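PDB 5OHU: soluble lytic murein transglycosylase from Pseudomonas aeruginosa, which cleaves the glycan strands of bacterial cell-wall peptidoglycan, turning the polymer over by both exolytic and endolytic reactions. Local coordinates for residues A[176-181]-A[204-209]; A[252-257]-A[283-288]; A[372-377]-A[614-619]; A[536-541]-A[551-556]. All coordinates share one frame; numbering follows the deposited sequence. Where two conformers were deposited one is given.

Contact 1: residues A[176-181]-A[204-209]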
loop_
_atom_site.group_PDB
_atom_site.type_symbol
_atom_site.label_atom_id
_atom_site.label_comp_id
_atom_site.label_asym_id
_atom_site.label_seq_id
_atom_site.Cartn_x
_atom_site.Cartn_y
_atom_site.Cartn_z
ATOM N N LEU A 176 3.879 -8.871 -34.457
ATOM C CA LEU A 176 4.370 -7.655 -33.814
ATOM C C LEU A 176 4.245 -6.503 -34.805
ATOM O O LEU A 176 5.173 -6.158 -35.534
ATOM C CB LEU A 176 5.801 -7.847 -33.330
ATOM C CG LEU A 176 6.377 -6.605 -32.652
ATOM C CD1 LEU A 176 5.590 -6.273 -31.403
ATOM C CD2 LEU A 176 7.836 -6.818 -32.337
ATOM N N THR A 177 3.060 -5.913 -34.843
ATOM C CA THR A 177 2.818 -4.818 -35.768
ATOM C C THR A 177 3.419 -3.526 -35.232
ATOM O O THR A 177 3.731 -3.400 -34.046
ATOM C CB THR A 177 1.324 -4.620 -36.006
ATOM O OG1 THR A 177 0.735 -4.046 -34.835
ATOM C CG2 THR A 177 0.649 -5.959 -36.320
ATOM N N GLU A 178 3.579 -2.549 -36.131
ATOM C CA GLU A 178 4.047 -1.240 -35.687
ATOM C C GLU A 178 3.121 -0.656 -34.624
ATOM O O GLU A 178 3.581 -0.017 -33.673
ATOM C CB GLU A 178 4.184 -0.277 -36.868
ATOM C CG GLU A 178 4.686 1.098 -36.426
ATOM C CD GLU A 178 4.974 2.042 -37.573
ATOM O OE1 GLU A 178 4.140 2.143 -38.496
ATOM O OE2 GLU A 178 6.046 2.682 -37.544
ATOM N N GLU A 179 1.816 -0.901 -34.738
ATOM C CA GLU A 179 0.890 -0.355 -33.755
ATOM C C GLU A 179 1.164 -0.924 -32.360
ATOM O O GLU A 179 1.087 -0.203 -31.363
ATOM C CB GLU A 179 -0.546 -0.634 -34.208
ATOM C CG GLU A 179 -1.651 -0.175 -33.243
ATOM C CD GLU A 179 -1.714 1.351 -33.071
ATOM O OE1 GLU A 179 -2.284 1.811 -32.064
ATOM O OE2 GLU A 179 -1.176 2.101 -33.919
ATOM N N LYS A 180 1.531 -2.211 -32.273
ATOM C CA LYS A 180 1.846 -2.813 -30.976
ATOM C C LYS A 180 3.184 -2.327 -30.431
ATOM O O LYS A 180 3.345 -2.208 -29.211
ATOM C CB LYS A 180 1.850 -4.338 -31.084
ATOM C CG LYS A 180 0.518 -4.910 -31.512
ATOM C CD LYS A 180 0.656 -6.382 -31.824
ATOM C CE LYS A 180 -0.670 -6.995 -32.212
ATOM N NZ LYS A 180 -0.458 -8.338 -32.819
ATOM N N VAL A 181 4.158 -2.063 -31.304
ATOM C CA VAL A 181 5.369 -1.376 -30.864
ATOM C C VAL A 181 5.010 -0.014 -30.292
ATOM O O VAL A 181 5.477 0.377 -29.213
ATOM C CB VAL A 181 6.371 -1.240 -32.024
ATOM C CG1 VAL A 181 7.685 -0.622 -31.519
ATOM C CG2 VAL A 181 6.615 -2.589 -32.674
ATOM N N LEU A 204 10.346 1.503 -34.966
ATOM C CA LEU A 204 9.128 1.886 -35.668
ATOM C C LEU A 204 9.429 2.092 -37.149
ATOM O O LEU A 204 10.292 2.916 -37.483
ATOM C CB LEU A 204 8.543 3.153 -35.068
ATOM C CG LEU A 204 8.049 3.114 -33.617
ATOM C CD1 LEU A 204 7.822 4.543 -33.086
ATOM C CD2 LEU A 204 6.780 2.294 -33.490
ATOM N N PRO A 205 8.757 1.379 -38.063
ATOM C CA PRO A 205 9.056 1.571 -39.500
ATOM C C PRO A 205 8.685 2.946 -40.029
ATOM O O PRO A 205 9.470 3.547 -40.766
ATOM C CB PRO A 205 8.231 0.469 -40.181
ATOM C CG PRO A 205 7.919 -0.507 -39.116
ATOM C CD PRO A 205 7.848 0.245 -37.831
ATOM N N THR A 206 7.496 3.455 -39.695
ATOM C CA THR A 206 7.023 4.724 -40.229
ATOM C C THR A 206 6.879 5.825 -39.189
ATOM O O THR A 206 6.771 6.995 -39.570
ATOM C CB THR A 206 5.662 4.547 -40.923
ATOM O OG1 THR A 206 4.615 4.543 -39.944
ATOM C CG2 THR A 206 5.626 3.250 -41.699
ATOM N N LEU A 207 6.870 5.491 -37.898
ATOM C CA LEU A 207 6.528 6.451 -36.859
ATOM C C LEU A 207 7.721 6.850 -36.001
ATOM O O LEU A 207 7.533 7.385 -34.899
ATOM C CB LEU A 207 5.414 5.891 -35.979
ATOM C CG LEU A 207 4.028 5.767 -36.602
ATOM C CD1 LEU A 207 3.091 5.051 -35.641
ATOM C CD2 LEU A 207 3.511 7.146 -36.923
ATOM N N GLY A 208 8.943 6.603 -36.478
ATOM C CA GLY A 208 10.123 6.895 -35.674
ATOM C C GLY A 208 10.239 8.347 -35.235
ATOM O O GLY A 208 10.770 8.627 -34.157
ATOM N N ASN A 209 9.759 9.287 -36.060
ATOM C CA ASN A 209 9.796 10.700 -35.691
ATOM C C ASN A 209 8.889 10.976 -34.503
ATOM O O ASN A 209 9.326 11.519 -33.483
ATOM C CB ASN A 209 9.376 11.579 -36.872
ATOM C CG ASN A 209 10.466 11.727 -37.911
ATOM O OD1 ASN A 209 11.633 11.412 -37.662
ATOM N ND2 ASN A 209 10.085 12.209 -39.091
#
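E178 and the T206-L207 turn form a polar contact in which one carboxylate grips the backbone just before a helix, within the alpha-superhelical part of this Slt-family enzyme. E178 lies in the first turn of helix 178-190, and L207 is the N-cap residue of helix 208-219, so the contact joins the beginnings of two helices that are separated along the chain by helix 194-201. It is a worked example of how an acidic side chain can hold a connecting loop. With CG anti to the backbone N (chi1 -179°) and an extended chain beyond it, E178 reaches across to the turn. E178 OE2 takes two N-H groups at once, T206 N at 2.7 Å and L207 N at 2.9 Å. The first bond is the straighter, 155° at the hydrogen against 135° for the second. E178 OE1 accepts the hydroxyl of T206, with OG1 2.8 Å away. Three donors therefore fix both the position and the rotation of the carboxylate, and its negative charge would be expected to suit the start of helix 208-219. Next to this polar end, the V181 and L204 side chains lie alongside, pointing opposite ways, with V181 CG1 3.6 Å from L204 CD2, while L204 and L207 also touch W182 farther along the first helix. The ring of P205 meets the glutamate tip to tip, its CD 3.0 Å from E178 OE2. All three donors come in on the syn side of the carboxylate, and T206 N and L207 N reach OE2 from opposite faces of its plane.

Contact 2: residues A[252-257]-A[283-288]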
loop_
_atom_site.group_PDB
_atom_site.type_symbol
_atom_site.label_atom_id
_atom_site.label_comp_id
_atom_site.label_asym_id
_atom_site.label_seq_id
_atom_site.Cartn_x
_atom_site.Cartn_y
_atom_site.Cartn_z
ATOM N N ASP A 252 1.617 20.973 -13.094
ATOM C CA ASP A 252 1.048 22.242 -13.540
ATOM C C ASP A 252 -0.305 22.016 -14.212
ATOM O O ASP A 252 -0.460 22.191 -15.429
ATOM C CB ASP A 252 2.020 22.972 -14.467
ATOM C CG ASP A 252 1.684 24.446 -14.611
ATOM O OD1 ASP A 252 0.543 24.841 -14.273
ATOM O OD2 ASP A 252 2.551 25.212 -15.079
ATOM N N PRO A 253 -1.324 21.670 -13.422
ATOM C CA PRO A 253 -2.638 21.376 -14.022
ATOM C C PRO A 253 -3.270 22.577 -14.706
ATOM O O PRO A 253 -4.045 22.404 -15.660
ATOM C CB PRO A 253 -3.475 20.912 -12.822
ATOM C CG PRO A 253 -2.773 21.501 -11.629
ATOM C CD PRO A 253 -1.323 21.495 -11.960
ATOM N N GLU A 254 -2.962 23.793 -14.249
ATOM C CA GLU A 254 -3.502 24.982 -14.907
ATOM C C GLU A 254 -2.942 25.131 -16.311
ATOM O O GLU A 254 -3.698 25.395 -17.253
ATOM C CB GLU A 254 -3.220 26.248 -14.088
ATOM C CG GLU A 254 -3.829 26.236 -12.684
ATOM C CD GLU A 254 -2.992 25.449 -11.666
ATOM O OE1 GLU A 254 -3.307 25.534 -10.446
ATOM O OE2 GLU A 254 -2.007 24.769 -12.080
ATOM N N LYS A 255 -1.620 24.958 -16.474
ATOM C CA LYS A 255 -1.048 24.993 -17.814
ATOM C C LYS A 255 -1.587 23.848 -18.668
ATOM O O LYS A 255 -1.872 24.030 -19.856
ATOM C CB LYS A 255 0.482 24.945 -17.746
ATOM C CG LYS A 255 1.142 25.064 -19.112
ATOM C CD LYS A 255 2.514 24.387 -19.150
ATOM C CE LYS A 255 3.698 25.381 -19.081
ATOM N NZ LYS A 255 3.725 26.353 -20.214
ATOM N N ALA A 256 -1.757 22.665 -18.072
ATOM C CA ALA A 256 -2.274 21.529 -18.817
ATOM C C ALA A 256 -3.686 21.793 -19.320
ATOM O O ALA A 256 -4.037 21.410 -20.440
ATOM C CB ALA A 256 -2.237 20.279 -17.939
ATOM N N LEU A 257 -4.510 22.439 -18.498
ATOM C CA LEU A 257 -5.881 22.739 -18.895
ATOM C C LEU A 257 -5.923 23.736 -20.049
ATOM O O LEU A 257 -6.689 23.556 -21.005
ATOM C CB LEU A 257 -6.671 23.278 -17.693
ATOM C CG LEU A 257 -8.153 23.556 -17.975
ATOM C CD1 LEU A 257 -8.786 22.316 -18.583
ATOM C CD2 LEU A 257 -8.884 23.954 -16.725
ATOM N N LEU A 283 -8.718 15.904 -11.638
ATOM C CA LEU A 283 -8.270 15.439 -10.331
ATOM C C LEU A 283 -7.134 16.296 -9.793
ATOM O O LEU A 283 -7.119 16.650 -8.611
ATOM C CB LEU A 283 -7.828 13.981 -10.422
ATOM C CG LEU A 283 -8.933 12.930 -10.370
ATOM C CD1 LEU A 283 -8.308 11.546 -10.425
ATOM C CD2 LEU A 283 -9.724 13.112 -9.079
ATOM N N SER A 284 -6.172 16.646 -10.638
ATOM C CA SER A 284 -5.071 17.445 -10.114
ATOM C C SER A 284 -5.515 18.874 -9.801
ATOM O O SER A 284 -5.065 19.470 -8.816
ATOM C CB SER A 284 -3.891 17.418 -11.087
ATOM O OG SER A 284 -2.784 18.106 -10.534
ATOM N N LEU A 285 -6.405 19.450 -10.605
ATOM C CA LEU A 285 -6.925 20.767 -10.243
ATOM C C LEU A 285 -7.692 20.710 -8.926
ATOM O O LEU A 285 -7.588 21.617 -8.096
ATOM C CB LEU A 285 -7.841 21.305 -11.342
ATOM C CG LEU A 285 -7.203 21.893 -12.593
ATOM C CD1 LEU A 285 -8.282 22.244 -13.627
ATOM C CD2 LEU A 285 -6.373 23.109 -12.222
ATOM N N ALA A 286 -8.498 19.663 -8.736
ATOM C CA ALA A 286 -9.330 19.586 -7.541
ATOM C C ALA A 286 -8.481 19.468 -6.292
ATOM O O ALA A 286 -8.838 20.020 -5.251
ATOM C CB ALA A 286 -10.301 18.404 -7.635
ATOM N N LYS A 287 -7.340 18.786 -6.385
ATOM C CA LYS A 287 -6.455 18.684 -5.236
ATOM C C LYS A 287 -5.764 20.001 -4.930
ATOM O O LYS A 287 -5.198 20.150 -3.842
ATOM C CB LYS A 287 -5.410 17.582 -5.448
ATOM C CG LYS A 287 -5.914 16.204 -5.092
ATOM C CD LYS A 287 -5.109 15.104 -5.820
ATOM C CE LYS A 287 -5.673 13.738 -5.474
ATOM N NZ LYS A 287 -4.809 12.624 -5.992
ATOM N N ARG A 288 -5.834 20.974 -5.828
ATOM C CA ARG A 288 -5.393 22.328 -5.527
ATOM C C ARG A 288 -6.555 23.233 -5.178
ATOM O O ARG A 288 -6.368 24.448 -5.033
ATOM C CB ARG A 288 -4.622 22.907 -6.704
ATOM C CG ARG A 288 -3.406 22.115 -7.037
ATOM C CD ARG A 288 -2.968 22.458 -8.410
ATOM N NE ARG A 288 -1.742 23.242 -8.439
ATOM C CZ ARG A 288 -0.526 22.709 -8.463
ATOM N NH1 ARG A 288 -0.374 21.388 -8.448
ATOM N NH2 ARG A 288 0.537 23.497 -8.503
#
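P253 opens helix 253-263 and packs directly against the end of helix 271-287; D252, just before it, is the N-cap, its OD1 accepting from K255 N. The proline ring is divided among three partners. P253 CB lies 3.7 Å from L285 CD2, its CG 3.6 Å from S284 OG, and on the R288 side CG comes within 3.4 Å of R288 CD. Ring and arginine reach toward each other tip to tip, and P253 CD sits over one face of the R288 guanidinium, 3.5 Å above its plane and offset toward the rim. The S284 hydroxyl beside the ring is not left without a partner, since it hydrogen-bonds to A249 O. One residue on, E254 bends at chi2 (81°), and its OE1 forms a salt bridge with R288 NE at 3.4 Å. The carboxylate and guanidinium planes stand 82° apart, so the two groups do not pair side by side, and the attraction is probably more electrostatic than directional. A turn later L257 meets L285 at about a right angle, L257 CD2 lying 3.6 Å from L285 CD1. L285 thus offers one methyl to the proline and the other to the leucine, a simple case of a branched side chain serving two successive turns of a partner helix. The axes of the two short helical segments approach to 9.7 Å, their directions 140° apart, as successive arms of an alpha-alpha hairpin. Helix 293-300 closes over L257 and L285 through L296 and A293, and helix 307-319 packs on A286 and K287 of the second arm through L316 and W312.

Contact 3: residues A[372-377]-A[614-619]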
loop_
_atom_site.group_PDB
_atom_site.type_symbol
_atom_site.label_atom_id
_atom_site.label_comp_id
_atom_site.label_asym_id
_atom_site.label_seq_id
_atom_site.Cartn_x
_atom_site.Cartn_y
_atom_site.Cartn_z
ATOM N N ARG A 372 -17.063 1.768 14.347
ATOM C CA ARG A 372 -15.925 1.869 15.248
ATOM C C ARG A 372 -14.728 2.592 14.631
ATOM O O ARG A 372 -13.609 2.446 15.127
ATOM C CB ARG A 372 -15.508 0.477 15.722
ATOM C CG ARG A 372 -16.668 -0.359 16.226
ATOM C CD ARG A 372 -16.257 -1.248 17.377
ATOM N NE ARG A 372 -15.679 -0.475 18.471
ATOM C CZ ARG A 372 -15.332 -0.988 19.649
ATOM N NH1 ARG A 372 -15.508 -2.279 19.892
ATOM N NH2 ARG A 372 -14.811 -0.207 20.583
ATOM N N ASP A 373 -14.928 3.378 13.577
ATOM C CA ASP A 373 -13.806 4.034 12.918
ATOM C C ASP A 373 -13.916 5.554 13.067
ATOM O O ASP A 373 -14.767 6.068 13.801
ATOM C CB ASP A 373 -13.707 3.588 11.461
ATOM C CG ASP A 373 -14.808 4.159 10.584
ATOM O OD1 ASP A 373 -15.836 4.635 11.105
ATOM O OD2 ASP A 373 -14.644 4.110 9.354
ATOM N N PHE A 374 -13.049 6.265 12.343
ATOM C CA PHE A 374 -12.968 7.722 12.452
ATOM C C PHE A 374 -14.312 8.391 12.198
ATOM O O PHE A 374 -14.716 9.287 12.945
ATOM C CB PHE A 374 -11.892 8.247 11.490
ATOM C CG PHE A 374 -11.847 9.754 11.366
ATOM C CD1 PHE A 374 -11.205 10.518 12.355
ATOM C CD2 PHE A 374 -12.462 10.409 10.301
ATOM C CE1 PHE A 374 -11.142 11.901 12.283
ATOM C CE2 PHE A 374 -12.392 11.803 10.206
ATOM C CZ PHE A 374 -11.738 12.553 11.211
ATOM N N TYR A 375 -15.022 7.981 11.137
ATOM C CA TYR A 375 -16.287 8.636 10.813
ATOM C C TYR A 375 -17.404 8.283 11.801
ATOM O O TYR A 375 -18.350 9.064 11.955
ATOM C CB TYR A 375 -16.700 8.280 9.379
ATOM C CG TYR A 375 -15.721 8.802 8.339
ATOM C CD1 TYR A 375 -15.690 10.158 8.002
ATOM C CD2 TYR A 375 -14.805 7.948 7.713
ATOM C CE1 TYR A 375 -14.774 10.658 7.076
ATOM C CE2 TYR A 375 -13.896 8.440 6.774
ATOM C CZ TYR A 375 -13.894 9.790 6.452
ATOM O OH TYR A 375 -12.992 10.268 5.526
ATOM N N GLY A 376 -17.334 7.123 12.461
ATOM C CA GLY A 376 -18.262 6.866 13.553
ATOM C C GLY A 376 -18.040 7.799 14.734
ATOM O O GLY A 376 -18.994 8.289 15.335
ATOM N N PHE A 377 -16.776 8.063 15.074
ATOM C CA PHE A 377 -16.472 9.064 16.095
ATOM C C PHE A 377 -17.025 10.434 15.710
ATOM O O PHE A 377 -17.650 11.112 16.530
ATOM C CB PHE A 377 -14.959 9.140 16.326
ATOM C CG PHE A 377 -14.391 7.945 17.054
ATOM C CD1 PHE A 377 -14.778 7.659 18.361
ATOM C CD2 PHE A 377 -13.474 7.119 16.437
ATOM C CE1 PHE A 377 -14.233 6.551 19.040
ATOM C CE2 PHE A 377 -12.945 6.029 17.079
ATOM C CZ PHE A 377 -13.312 5.734 18.379
ATOM N N VAL A 614 -4.531 8.172 13.618
ATOM C CA VAL A 614 -3.918 8.682 14.842
ATOM C C VAL A 614 -4.970 9.301 15.753
ATOM O O VAL A 614 -4.996 9.037 16.957
ATOM C CB VAL A 614 -2.803 9.687 14.508
ATOM C CG1 VAL A 614 -2.346 10.425 15.769
ATOM C CG2 VAL A 614 -1.607 8.957 13.834
ATOM N N LEU A 615 -5.857 10.133 15.198
ATOM C CA LEU A 615 -6.886 10.736 16.038
ATOM C C LEU A 615 -7.792 9.669 16.629
ATOM O O LEU A 615 -8.158 9.745 17.805
ATOM C CB LEU A 615 -7.706 11.758 15.248
ATOM C CG LEU A 615 -6.926 13.008 14.828
ATOM C CD1 LEU A 615 -7.745 13.877 13.835
ATOM C CD2 LEU A 615 -6.521 13.825 16.064
ATOM N N SER A 616 -8.180 8.677 15.824
ATOM C CA SER A 616 -9.051 7.621 16.330
ATOM C C SER A 616 -8.342 6.804 17.402
ATOM O O SER A 616 -8.940 6.457 18.425
ATOM C CB SER A 616 -9.502 6.715 15.180
ATOM O OG SER A 616 -10.307 7.428 14.247
ATOM N N TYR A 617 -7.061 6.502 17.188
ATOM C CA TYR A 617 -6.318 5.706 18.155
ATOM C C TYR A 617 -6.169 6.451 19.473
ATOM O O TYR A 617 -6.229 5.831 20.542
ATOM C CB TYR A 617 -4.932 5.334 17.598
ATOM C CG TYR A 617 -4.938 4.459 16.348
ATOM C CD1 TYR A 617 -6.095 3.797 15.925
ATOM C CD2 TYR A 617 -3.784 4.306 15.585
ATOM C CE1 TYR A 617 -6.096 3.002 14.777
ATOM C CE2 TYR A 617 -3.771 3.510 14.453
ATOM C CZ TYR A 617 -4.926 2.858 14.057
ATOM O OH TYR A 617 -4.906 2.079 12.927
ATOM N N ALA A 618 -5.983 7.776 19.411
ATOM C CA ALA A 618 -5.823 8.550 20.632
ATOM C C ALA A 618 -7.084 8.499 21.476
ATOM O O ALA A 618 -7.007 8.526 22.705
ATOM C CB ALA A 618 -5.447 10.000 20.311
ATOM N N VAL A 619 -8.257 8.436 20.841
ATOM C CA VAL A 619 -9.483 8.271 21.607
ATOM C C VAL A 619 -9.417 6.981 22.401
ATOM O O VAL A 619 -9.682 6.954 23.610
ATOM C CB VAL A 619 -10.717 8.293 20.687
ATOM C CG1 VAL A 619 -11.946 7.934 21.479
ATOM C CG2 VAL A 619 -10.900 9.661 20.063
#
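F374 meets S616 from the very base of its side chain, and the contact can be followed outward atom by atom. Before the side chain even begins, F374 CA lies 3.2 Å from S616 OG. F374 CB is almost as near, 3.3 Å from S616 OG. Chi1 of 172° sets CG anti to the backbone N, and the ring that follows turns its edge to the serine, S616 OG lying near the ring plane and 3.7 Å from F374 CD1. Farther out, F374 CE1 approaches L615 CD1 at 4.2 Å, while on the other side of the ring CD2 stands over the centre of the neighbouring Y375 ring. The hydroxyl that the phenylalanine crowds is already engaged, for S616 OG donates to Q612 O one turn earlier in its own helix. Helix 605-624, which carries S616, packs on helices 493-504 and 569-578 of the lysozyme-like SLT region, so this buried contact ties helix 374-383, far earlier in the chain, to the part of the molecule assigned to transglycosylase chemistry. F377, one turn beyond F374, extends the interface. It and V619 pass flank to flank with their ends reversed, F377 CE1 lying 3.6 Å from V619 CG1, and V619 CB sits over one ring face toward the rim. Y387 meets the F377 ring edge-to-face. At the start of helix 374-383, D373 OD1 accepts from G376 N, and its OD2 bonds to S341 OG.

Contact 4: residues A[536-541]-A[551-556]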
loop_
_atom_site.group_PDB
_atom_site.type_symbol
_atom_site.label_atom_id
_atom_site.label_comp_id
_atom_site.label_asym_id
_atom_site.label_seq_id
_atom_site.Cartn_x
_atom_site.Cartn_y
_atom_site.Cartn_z
ATOM N N ILE A 536 19.395 15.718 24.742
ATOM C CA ILE A 536 19.106 14.312 25.030
ATOM C C ILE A 536 20.220 13.463 24.426
ATOM O O ILE A 536 20.399 13.506 23.193
ATOM C CB ILE A 536 17.739 13.898 24.487
ATOM C CG1 ILE A 536 16.624 14.697 25.157
ATOM C CG2 ILE A 536 17.521 12.396 24.662
ATOM C CD1 ILE A 536 15.276 14.489 24.508
ATOM N N PRO A 537 20.950 12.680 25.209
ATOM C CA PRO A 537 22.091 11.930 24.667
ATOM C C PRO A 537 21.665 10.876 23.658
ATOM O O PRO A 537 20.697 10.144 23.870
ATOM C CB PRO A 537 22.712 11.276 25.909
ATOM C CG PRO A 537 22.241 12.112 27.068
ATOM C CD PRO A 537 20.856 12.561 26.677
ATOM N N LEU A 538 22.422 10.792 22.563
ATOM C CA LEU A 538 22.210 9.791 21.518
ATOM C C LEU A 538 23.575 9.290 21.068
ATOM O O LEU A 538 24.279 9.995 20.339
ATOM C CB LEU A 538 21.438 10.373 20.338
ATOM C CG LEU A 538 21.300 9.431 19.140
ATOM C CD1 LEU A 538 20.600 8.164 19.576
ATOM C CD2 LEU A 538 20.560 10.108 17.982
ATOM N N ALA A 539 23.937 8.071 21.483
ATOM C CA ALA A 539 25.272 7.545 21.191
ATOM C C ALA A 539 25.468 7.286 19.700
ATOM O O ALA A 539 26.514 7.635 19.141
ATOM C CB ALA A 539 25.522 6.265 21.987
ATOM N N SER A 540 24.480 6.680 19.041
ATOM C CA SER A 540 24.566 6.404 17.612
ATOM C C SER A 540 23.160 6.227 17.062
ATOM O O SER A 540 22.200 6.036 17.810
ATOM C CB SER A 540 25.403 5.153 17.328
ATOM O OG SER A 540 24.709 3.978 17.717
ATOM N N THR A 541 23.058 6.277 15.730
ATOM C CA THR A 541 21.818 5.900 15.056
ATOM C C THR A 541 21.339 4.525 15.508
ATOM O O THR A 541 20.132 4.289 15.634
ATOM C CB THR A 541 22.020 5.922 13.537
ATOM O OG1 THR A 541 22.210 7.271 13.095
ATOM C CG2 THR A 541 20.815 5.326 12.806
ATOM N N ILE A 551 11.619 6.554 22.265
ATOM C CA ILE A 551 10.500 7.310 22.816
ATOM C C ILE A 551 10.950 8.689 23.280
ATOM O O ILE A 551 10.237 9.683 23.100
ATOM C CB ILE A 551 9.851 6.516 23.959
ATOM C CG1 ILE A 551 9.240 5.234 23.400
ATOM C CG2 ILE A 551 8.809 7.382 24.690
ATOM C CD1 ILE A 551 8.747 4.280 24.497
ATOM N N ARG A 552 12.139 8.779 23.880
ATOM C CA ARG A 552 12.608 10.067 24.377
ATOM C C ARG A 552 12.834 11.047 23.234
ATOM O O ARG A 552 12.409 12.207 23.304
ATOM C CB ARG A 552 13.889 9.884 25.184
ATOM C CG ARG A 552 13.659 9.292 26.558
ATOM C CD ARG A 552 14.961 8.871 27.185
ATOM N NE ARG A 552 15.746 10.016 27.607
ATOM C CZ ARG A 552 17.019 9.944 27.978
ATOM N NH1 ARG A 552 17.649 8.773 27.961
ATOM N NH2 ARG A 552 17.661 11.044 28.357
ATOM N N LEU A 553 13.516 10.601 22.175
ATOM C CA LEU A 553 13.705 11.451 21.003
ATOM C C LEU A 553 12.415 11.637 20.228
ATOM O O LEU A 553 12.150 12.735 19.731
ATOM C CB LEU A 553 14.790 10.879 20.094
ATOM C CG LEU A 553 16.129 10.814 20.832
ATOM C CD1 LEU A 553 17.214 10.027 20.067
ATOM C CD2 LEU A 553 16.592 12.239 21.090
ATOM N N GLY A 554 11.598 10.591 20.112
ATOM C CA GLY A 554 10.352 10.738 19.377
ATOM C C GLY A 554 9.379 11.690 20.057
ATOM O O GLY A 554 8.707 12.485 19.393
ATOM N N ALA A 555 9.280 11.617 21.388
ATOM C CA ALA A 555 8.407 12.535 22.118
ATOM C C ALA A 555 8.875 13.969 21.960
ATOM O O ALA A 555 8.054 14.876 21.777
ATOM C CB ALA A 555 8.358 12.166 23.605
ATOM N N ALA A 556 10.188 14.192 22.051
ATOM C CA ALA A 556 10.726 15.535 21.879
ATOM C C ALA A 556 10.422 16.075 20.484
ATOM O O ALA A 556 9.885 17.177 20.337
ATOM C CB ALA A 556 12.233 15.531 22.149
#
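I536 and L553 run side by side but head opposite ways, bringing I536 CG2 to 3.7 Å from L553 CD2. The isoleucine is spread among three residues of the helix. Its chi1 of -62° leaves CG1 anti to the carbonyl carbon; beyond it I536 CD1 approaches the R552 carbonyl oxygen and comes within 4.0 Å of A556 CB, one turn along. CG2 takes a different partner as well: it lies over one face of the R552 guanidinium, the two side chains crossing obliquely, with I536 CG2 3.9 Å from R552 NH2. The arginine bends at chi3 (73°), which turns NE out of line with the chain before it. P537 brings its CD to 3.9 Å from R552 NH2. The loop 536-541 belongs to the lysozyme-like SLT domain, where it follows helix 524-534 and returns the chain to helix 547-564, a worked example of a connection packed against the helix it leads into. S531 of the preceding helix touches L538, and T530 and F534 touch A556, so the loop and both helices pack together here. L538 meets L553 at about a right angle, both of its methyls facing the same atom: L538 CD1 and L538 CD2 are each 3.9 Å from L553 CD1. L553 thereby gives CD1 to one loop residue and CD2 to another; L544, later in the same connection, and L522, just before helix 524-534, also touch this leucine.

The four contacts mark stations along one long helical chain. Contacts 1 and 2 follow each other within the helical superhelix, their nearest atoms about 20 Å apart. Contact 2 comes within about 14 Å of contact 3 (nearest atoms), which links distant parts of the sequence and involves a helix packed on helices of the SLT domain range. Contact 4 falls between the two segments of contact 3 in sequence and lies within that range; their nearest atoms are about 12 Å apart and their centres about 29 Å. Contact 1 lies on the opposite side of the chain's centre from both, its centre about 54 Å from that of contact 3 and about 59 Å from that of contact 4.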